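Local coordinates for maltose-binding protein MalE1 (Thermotoga maritima, PDB 6DTU) that probably binds maltose and longer maltodextrins for uptake into the cell, and is captured here with maltotetraose in its ligand pocket, at residues P160-Y165 with I182-E187; G188-V193 with E360-A365. All coordinates share one frame; numbering follows the deposited sequence.

Contact 1 of 2, residues P160-Y165 with I182-E187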
# COMPACT_ATOMS: atom_id res chain seq x y z
N PRO A 160 -10.33 2.52 -4.84
CA PRO A 160 -11.57 2.05 -4.21
C PRO A 160 -12.81 2.51 -4.96
O PRO A 160 -13.79 1.74 -5.02
CB PRO A 160 -11.51 2.63 -2.79
CG PRO A 160 -10.06 2.87 -2.53
CD PRO A 160 -9.49 3.26 -3.87
N PHE A 161 -12.79 3.70 -5.57
CA PHE A 161 -13.95 4.17 -6.34
C PHE A 161 -14.04 3.45 -7.68
O PHE A 161 -15.13 3.05 -8.11
CB PHE A 161 -13.83 5.67 -6.64
CG PHE A 161 -13.81 6.57 -5.44
CD1 PHE A 161 -14.26 6.15 -4.19
CD2 PHE A 161 -13.34 7.87 -5.57
CE1 PHE A 161 -14.22 7.01 -3.11
CE2 PHE A 161 -13.31 8.73 -4.50
CZ PHE A 161 -13.74 8.31 -3.26
N ILE A 162 -12.91 3.32 -8.36
CA ILE A 162 -12.84 2.66 -9.65
C ILE A 162 -13.33 1.22 -9.54
O ILE A 162 -14.16 0.75 -10.33
CB ILE A 162 -11.40 2.75 -10.19
CG1 ILE A 162 -11.08 4.21 -10.55
CG2 ILE A 162 -11.14 1.75 -11.34
CD1 ILE A 162 -9.63 4.46 -10.80
N PHE A 163 -12.79 0.47 -8.56
CA PHE A 163 -13.17 -0.92 -8.41
C PHE A 163 -14.58 -1.08 -7.85
O PHE A 163 -15.29 -2.02 -8.22
CB PHE A 163 -12.17 -1.66 -7.53
CG PHE A 163 -10.75 -1.65 -8.07
CD1 PHE A 163 -10.49 -1.54 -9.43
CD2 PHE A 163 -9.68 -1.77 -7.20
CE1 PHE A 163 -9.19 -1.54 -9.90
CE2 PHE A 163 -8.40 -1.79 -7.66
CZ PHE A 163 -8.14 -1.66 -9.02
N GLY A 164 -14.99 -0.17 -6.97
CA GLY A 164 -16.33 -0.29 -6.41
C GLY A 164 -17.41 -0.29 -7.48
O GLY A 164 -18.39 -1.03 -7.38
N TYR A 165 -17.21 0.49 -8.53
CA TYR A 165 -18.22 0.56 -9.58
C TYR A 165 -18.01 -0.48 -10.68
O TYR A 165 -18.82 -0.53 -11.62
CB TYR A 165 -18.27 1.98 -10.18
CG TYR A 165 -19.09 2.97 -9.39
CD1 TYR A 165 -20.46 2.80 -9.23
CD2 TYR A 165 -18.50 4.10 -8.82
CE1 TYR A 165 -21.22 3.71 -8.52
CE2 TYR A 165 -19.26 5.02 -8.10
CZ TYR A 165 -20.62 4.81 -7.96
OH TYR A 165 -21.41 5.69 -7.25
N ILE A 182 -7.94 -5.11 -20.11
CA ILE A 182 -7.75 -4.06 -19.12
C ILE A 182 -9.08 -3.35 -18.89
O ILE A 182 -9.77 -3.00 -19.85
CB ILE A 182 -6.65 -3.09 -19.58
CG1 ILE A 182 -5.32 -3.83 -19.71
CG2 ILE A 182 -6.48 -1.94 -18.59
CD1 ILE A 182 -4.20 -2.95 -20.24
N GLY A 183 -9.45 -3.15 -17.62
CA GLY A 183 -10.76 -2.57 -17.33
C GLY A 183 -10.73 -1.20 -16.67
O GLY A 183 -11.69 -0.79 -15.99
N LEU A 184 -9.66 -0.46 -16.88
CA LEU A 184 -9.50 0.83 -16.24
C LEU A 184 -10.14 1.97 -17.02
O LEU A 184 -9.97 3.13 -16.64
CB LEU A 184 -8.01 1.11 -15.99
CG LEU A 184 -7.39 0.09 -15.05
CD1 LEU A 184 -5.89 0.30 -15.03
CD2 LEU A 184 -7.96 0.24 -13.65
N ALA A 185 -10.83 1.67 -18.12
CA ALA A 185 -11.63 2.65 -18.84
C ALA A 185 -13.00 2.10 -19.19
O ALA A 185 -13.64 2.60 -20.12
CB ALA A 185 -10.93 3.19 -20.09
N ASN A 186 -13.46 1.06 -18.49
CA ASN A 186 -14.82 0.58 -18.69
C ASN A 186 -15.80 1.54 -18.01
O ASN A 186 -15.41 2.52 -17.39
CB ASN A 186 -14.96 -0.90 -18.32
CG ASN A 186 -14.87 -1.17 -16.83
OD1 ASN A 186 -14.95 -0.27 -15.99
ND2 ASN A 186 -14.72 -2.44 -16.49
N GLU A 187 -17.09 1.25 -18.13
CA GLU A 187 -18.06 2.22 -17.61
C GLU A 187 -17.99 2.33 -16.09
O GLU A 187 -18.26 3.40 -15.54
CB GLU A 187 -19.47 1.92 -18.13
CG GLU A 187 -19.60 2.05 -19.66
CD GLU A 187 -19.18 3.41 -20.21
OE1 GLU A 187 -19.64 4.45 -19.69
OE2 GLU A 187 -18.37 3.43 -21.17
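The 3.0 Å hydrogen bond from Gly164 N to Pro160 O closes the helical turn that carries Ile162 and Phe163, two side chains that share Leu184 as their partner. Across the contact itself the meeting is wholly apolar, and a single methyl of the leucine does the work. CD2 of Leu184 lies 4.2 Å from CG2 of Ile162, the short branch of that isoleucine, and 4.3 Å from CE1 of Phe163, approaching the phenyl ring obliquely. In Leu184, CG sits anti to the carbonyl carbon (chi1 -63°) and CD1 prolongs the chain (chi2 171°), which turns CD2 toward the helix. All three residues are buried, although the two segments together bury a modest 107 Å²; Ile162 and Leu184 are the nearest backbone pair, their CA atoms 7.6 Å apart. The example illustrates how a chain leaving a sheet can be tied to a helix by a few methyl groups while polar groups settle the turn. Here that task falls to Asn186, the N-cap of the next helix: its OD1 accepts from Ala189 N, and its ND2 donates to Gly166 O, so the amide links the start of one helix to the loop that follows another. Phe163 also meets Phe260 edge-to-face, and its side chain is about 11 Å from a glucose unit of the bound maltotetraose. Gly183 pairs through its backbone with Val169, which places Leu184 just past the three-stranded antiparallel sheet; beside it Ala185 packs on Leu362 of helix 358-374, while Ile162 packs on Val193 of helix 187-201.

Contact 2 of 2, residues G188-V193 with E360-A365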
# COMPACT_ATOMS: atom_id res chain seq x y z
N GLY A 188 -17.60 1.26 -15.40
CA GLY A 188 -17.42 1.36 -13.96
C GLY A 188 -16.25 2.24 -13.59
O GLY A 188 -16.34 3.04 -12.65
N ALA A 189 -15.12 2.09 -14.29
CA ALA A 189 -13.98 2.96 -14.01
C ALA A 189 -14.36 4.41 -14.24
O ALA A 189 -13.98 5.29 -13.46
CB ALA A 189 -12.81 2.57 -14.91
N ILE A 190 -15.12 4.66 -15.30
CA ILE A 190 -15.53 6.01 -15.63
C ILE A 190 -16.42 6.58 -14.54
O ILE A 190 -16.25 7.73 -14.11
CB ILE A 190 -16.20 6.05 -17.01
CG1 ILE A 190 -15.14 5.81 -18.08
CG2 ILE A 190 -16.94 7.37 -17.22
CD1 ILE A 190 -15.69 5.56 -19.49
N LYS A 191 -17.36 5.78 -14.03
CA LYS A 191 -18.24 6.24 -12.97
C LYS A 191 -17.45 6.52 -11.69
O LYS A 191 -17.72 7.51 -10.98
CB LYS A 191 -19.33 5.20 -12.71
CG LYS A 191 -20.48 5.72 -11.86
CD LYS A 191 -21.73 4.86 -12.03
CE LYS A 191 -22.94 5.52 -11.37
NZ LYS A 191 -24.02 4.52 -11.12
N GLY A 192 -16.45 5.69 -11.40
CA GLY A 192 -15.63 5.91 -10.22
C GLY A 192 -14.78 7.16 -10.32
O GLY A 192 -14.62 7.90 -9.35
N VAL A 193 -14.18 7.40 -11.49
CA VAL A 193 -13.39 8.62 -11.64
C VAL A 193 -14.30 9.84 -11.74
O VAL A 193 -13.90 10.96 -11.38
CB VAL A 193 -12.43 8.47 -12.84
CG1 VAL A 193 -11.61 9.73 -13.06
CG2 VAL A 193 -11.47 7.29 -12.60
N GLU A 360 -11.95 10.47 -21.90
CA GLU A 360 -10.75 10.65 -22.70
C GLU A 360 -9.50 10.31 -21.90
O GLU A 360 -8.58 9.68 -22.42
CB GLU A 360 -10.66 12.08 -23.19
CG GLU A 360 -9.55 12.33 -24.21
CD GLU A 360 -9.82 11.71 -25.58
OE1 GLU A 360 -10.91 11.11 -25.80
OE2 GLU A 360 -8.93 11.82 -26.46
N ALA A 361 -9.45 10.74 -20.64
CA ALA A 361 -8.24 10.52 -19.86
C ALA A 361 -8.02 9.04 -19.64
O ALA A 361 -6.89 8.54 -19.77
CB ALA A 361 -8.32 11.27 -18.54
N LEU A 362 -9.08 8.32 -19.27
CA LEU A 362 -8.95 6.89 -18.99
C LEU A 362 -8.71 6.11 -20.28
O LEU A 362 -7.89 5.18 -20.30
CB LEU A 362 -10.19 6.36 -18.27
CG LEU A 362 -10.45 6.90 -16.85
CD1 LEU A 362 -11.73 6.32 -16.27
CD2 LEU A 362 -9.26 6.59 -15.94
N LYS A 363 -9.38 6.50 -21.36
CA LYS A 363 -9.18 5.82 -22.64
C LYS A 363 -7.72 5.89 -23.05
O LYS A 363 -7.12 4.87 -23.42
CB LYS A 363 -10.08 6.46 -23.70
CG LYS A 363 -9.98 5.84 -25.09
CD LYS A 363 -11.03 6.45 -26.01
CE LYS A 363 -10.69 6.22 -27.46
NZ LYS A 363 -10.97 7.44 -28.26
N ASN A 364 -7.13 7.08 -22.98
CA ASN A 364 -5.73 7.24 -23.33
C ASN A 364 -4.83 6.47 -22.37
O ASN A 364 -3.81 5.91 -22.79
CB ASN A 364 -5.35 8.72 -23.39
CG ASN A 364 -6.01 9.43 -24.55
OD1 ASN A 364 -6.59 8.80 -25.44
ND2 ASN A 364 -5.91 10.76 -24.57
N ALA A 365 -5.20 6.43 -21.09
CA ALA A 365 -4.40 5.67 -20.12
C ALA A 365 -4.33 4.19 -20.50
O ALA A 365 -3.25 3.60 -20.48
CB ALA A 365 -4.96 5.82 -18.70
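Leu362 packs against Ala189, Ile190 and Val193 where two helices cross in a periplasmic binding protein fold, a compact case of one long side chain serving a patch spaced i, i+1, i+4 on its neighbour. The axes of the two short segments come within 10.4 Å and cross at 131°, steeply oblique and a little nearer to perpendicular than to antiparallel, and the patch and the leucine are buried. Apolar contacts make up the interface. The delta methyl CD1 of Leu362 rests among the three residues, 3.9 Å from CG1 of Ile190 and 3.8 Å from CG2 of Val193, with CB of Ala189 slightly farther off. It reaches so deep because the leucine is extended: CG is anti to the carbonyl carbon (chi1 -66°) and CD1 continues the chain away from CA (chi2 179°). Val193 runs past Leu362 in the opposite sense, whereas Ile190 lies across it at a slant. The backbone oxygen nearest the leucine is engaged within its own helix. Ala189 O, 3.7 Å from CD1 of Leu362, accepts Val193 N at 2.9 Å, so the methyl merely packs beside an oxygen already satisfied along the helix. The lysine of 188-193 takes no part: Lys191 points away from helix 358-374 and forms a salt bridge with Glu252. Helix 341-352 completes the packing, with Leu348 on Val193 and Met344 on Leu362, while Val358 also touches Ile190 and Val193. The second methyl of the leucine has a smaller share of the patch, its CD2 lying 4.1 Å from Val193 CG2.

How the contacts relate
Contacts 1 and 2 follow in series along the chain, 160-187 closing before 188-365 opens, but their centres are only 7 Å apart. The passage from strand 181-183 into helix 187-201 joins them, and they touch directly: Leu184 O lies 3.4 Å from Ala189 CB, and Tyr165 CB is 3.3 Å from Gly188 O. Ile162 packs on Ala189 and Val193, and Ala185 on Leu362, so helices 155-164, 187-201 and 358-374 share one continuous apolar core. Contact 1 is local, bridging sixteen residues, whereas contact 2 spans 166 and brings the C-terminal helix back onto the same lobe of the binding protein.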